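Local coordinates for Mll7089 protein (Mesorhizobium loti, PDB 2OZ8), which is of unknown function but belongs to the mandelate racemase branch of the enolase superfamily and may be a magnesium-dependent hydro-lyase, at residues M194-E199 with W222-I227. Sequence-based numbering, arbitrary orientation.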
loop_
_atom_site.group_PDB
_atom_site.type_symbol
_atom_site.label_atom_id
_atom_site.label_comp_id
_atom_site.label_asym_id
_atom_site.label_seq_id
_atom_site.Cartn_x
_atom_site.Cartn_y
_atom_site.Cartn_z
ATOM N N MET A 194 19.195 6.037 29.058
ATOM C CA MET A 194 18.758 5.113 28.022
ATOM C C MET A 194 18.584 3.733 28.612
ATOM O O MET A 194 19.334 3.331 29.538
ATOM C CB MET A 194 19.756 5.057 26.847
ATOM C CG MET A 194 20.322 6.463 26.322
ATOM S SD MET A 194 21.504 7.543 27.264
ATOM C CE MET A 194 22.399 7.988 25.862
ATOM N N ILE A 195 17.600 2.993 28.087
ATOM C CA ILE A 195 17.465 1.589 28.430
ATOM C C ILE A 195 17.650 0.700 27.217
ATOM O O ILE A 195 17.309 1.088 26.125
ATOM C CB ILE A 195 16.129 1.237 29.134
ATOM C CG1 ILE A 195 14.946 1.639 28.288
ATOM C CG2 ILE A 195 16.068 1.848 30.546
ATOM C CD1 ILE A 195 13.637 0.957 28.677
ATOM N N ASP A 196 18.175 -0.509 27.439
ATOM C CA ASP A 196 18.455 -1.488 26.403
ATOM C C ASP A 196 17.968 -2.867 26.836
ATOM O O ASP A 196 18.671 -3.562 27.541
ATOM C CB ASP A 196 19.948 -1.555 26.189
ATOM C CG ASP A 196 20.333 -2.406 24.981
ATOM O OD1 ASP A 196 19.493 -3.159 24.417
ATOM O OD2 ASP A 196 21.513 -2.340 24.608
ATOM N N PRO A 197 16.752 -3.261 26.432
ATOM C CA PRO A 197 16.177 -4.585 26.697
ATOM C C PRO A 197 16.771 -5.715 25.851
ATOM O O PRO A 197 16.504 -6.882 26.123
ATOM C CB PRO A 197 14.710 -4.421 26.247
ATOM C CG PRO A 197 14.489 -2.905 26.171
ATOM C CD PRO A 197 15.806 -2.396 25.694
ATOM N N ASN A 198 17.511 -5.382 24.797
ATOM C CA ASN A 198 18.088 -6.384 23.919
ATOM C C ASN A 198 17.120 -7.456 23.468
ATOM O O ASN A 198 17.402 -8.670 23.589
ATOM C CB ASN A 198 19.288 -7.018 24.558
ATOM C CG ASN A 198 20.442 -7.056 23.631
ATOM O OD1 ASN A 198 20.537 -7.927 22.753
ATOM N ND2 ASN A 198 21.336 -6.045 23.769
ATOM N N GLU A 199 15.988 -6.990 22.941
ATOM C CA GLU A 199 14.960 -7.805 22.297
ATOM C C GLU A 199 14.142 -8.648 23.274
ATOM O O GLU A 199 13.411 -9.550 22.863
ATOM C CB GLU A 199 15.531 -8.701 21.160
ATOM C CG GLU A 199 16.369 -8.039 20.061
ATOM C CD GLU A 199 16.675 -8.990 18.814
ATOM O OE1 GLU A 199 17.198 -10.096 18.931
ATOM O OE2 GLU A 199 16.418 -8.643 17.659
ATOM N N TRP A 222 16.347 7.444 25.069
ATOM C CA TRP A 222 15.976 6.421 24.069
ATOM C C TRP A 222 15.908 5.037 24.691
ATOM O O TRP A 222 16.463 4.783 25.755
ATOM C CB TRP A 222 16.861 6.431 22.795
ATOM C CG TRP A 222 18.279 5.846 22.869
ATOM C CD1 TRP A 222 18.624 4.568 23.186
ATOM C CD2 TRP A 222 19.511 6.511 22.550
ATOM N NE1 TRP A 222 19.989 4.390 23.113
ATOM C CE2 TRP A 222 20.560 5.570 22.730
ATOM C CE3 TRP A 222 19.833 7.801 22.124
ATOM C CZ2 TRP A 222 21.919 5.893 22.500
ATOM C CZ3 TRP A 222 21.136 8.109 21.902
ATOM C CH2 TRP A 222 22.176 7.172 22.098
ATOM N N VAL A 223 15.159 4.185 24.029
ATOM C CA VAL A 223 15.134 2.773 24.324
ATOM C C VAL A 223 15.763 2.083 23.109
ATOM O O VAL A 223 15.417 2.356 21.949
ATOM C CB VAL A 223 13.692 2.243 24.650
ATOM C CG1 VAL A 223 12.693 2.584 23.551
ATOM C CG2 VAL A 223 13.704 0.734 24.934
ATOM N N GLU A 224 16.711 1.189 23.379
ATOM C CA GLU A 224 17.489 0.583 22.333
ATOM C C GLU A 224 17.107 -0.868 22.126
ATOM O O GLU A 224 16.985 -1.589 23.083
ATOM C CB GLU A 224 18.924 0.666 22.784
ATOM C CG GLU A 224 19.931 0.677 21.663
ATOM C CD GLU A 224 21.308 1.148 22.131
ATOM O OE1 GLU A 224 21.424 2.162 22.885
ATOM O OE2 GLU A 224 22.269 0.484 21.724
ATOM N N ASP A 225 16.940 -1.306 20.887
ATOM C CA ASP A 225 16.558 -2.676 20.588
ATOM C C ASP A 225 15.508 -3.304 21.538
ATOM O O ASP A 225 15.757 -4.351 22.120
ATOM C CB ASP A 225 17.786 -3.571 20.534
ATOM C CG ASP A 225 18.851 -3.022 19.647
ATOM O OD1 ASP A 225 18.555 -2.707 18.473
ATOM O OD2 ASP A 225 20.010 -2.885 20.123
ATOM N N PRO A 226 14.314 -2.690 21.664
ATOM C CA PRO A 226 13.411 -3.237 22.680
ATOM C C PRO A 226 12.811 -4.606 22.321
ATOM O O PRO A 226 12.407 -5.333 23.233
ATOM C CB PRO A 226 12.301 -2.181 22.777
ATOM C CG PRO A 226 12.319 -1.431 21.476
ATOM C CD PRO A 226 13.737 -1.537 20.918
ATOM N N ILE A 227 12.790 -4.972 21.029
ATOM C CA ILE A 227 12.071 -6.129 20.529
ATOM C C ILE A 227 12.863 -6.746 19.368
ATOM O O ILE A 227 13.808 -6.139 18.841
ATOM C CB ILE A 227 10.589 -5.753 20.037
ATOM C CG1 ILE A 227 10.611 -4.816 18.797
ATOM C CG2 ILE A 227 9.730 -5.117 21.152
ATOM C CD1 ILE A 227 9.323 -4.642 18.009
#
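Glu224 OE1 is gripped twice: the indole NE1 of Trp222 reaches it at 2.7 Å, and Lys165 forms a salt bridge to the same oxygen. NE1 comes in on the anti lone pair, roughly in the indole plane, so the bond favours the present orientation of the ring and, with Lys165, steadies the carboxylate. Glu224 gets there on an extended chain, CG anti to the backbone N (chi1 -154°). Its other oxygen, OE2, lies 4.1 Å from OD2 of Asp196, with the two carboxylate planes only 23° apart; Lys165, on Glu224 OE1, and Lys167, on Asp196 OD2, probably offset the repulsion. Asp196 OD1 turns back instead to the N-H of Asn198, a weak bond.

The acids sit at the C-terminal ends of neighbouring parallel strands of the enolase-type barrel, 192-196 and 222-224, joined through helix 203-215 in a beta-alpha-beta crossover. Ile195 bonds to the two residues flanking its partner Val223, its N donating to Trp222 O at 3.2 Å and its O accepting from Glu224 N at 2.8 Å. Acids at such strand ends hold magnesium in relatives of this family, consistent with a similar site.

On the barrel-interior side Met194 lays CG over one face of the Trp222 indole, 3.7 Å from the centroid of the five-membered ring, then bends at chi2 so that SD makes an oblique Met-aromatic contact with the six-membered ring. On the other side, facing helix 203-215, Ile195 CG1 packs alongside Val223 CG2 at 3.7 Å, and Leu210 touches both residues. Past the strands, the Pro197 ring crosses Val223 and rests CG against Pro226 CA, while Glu199 N donates to Asp225 O at 2.8 Å, nearly along the C=O axis, tying the two loops together.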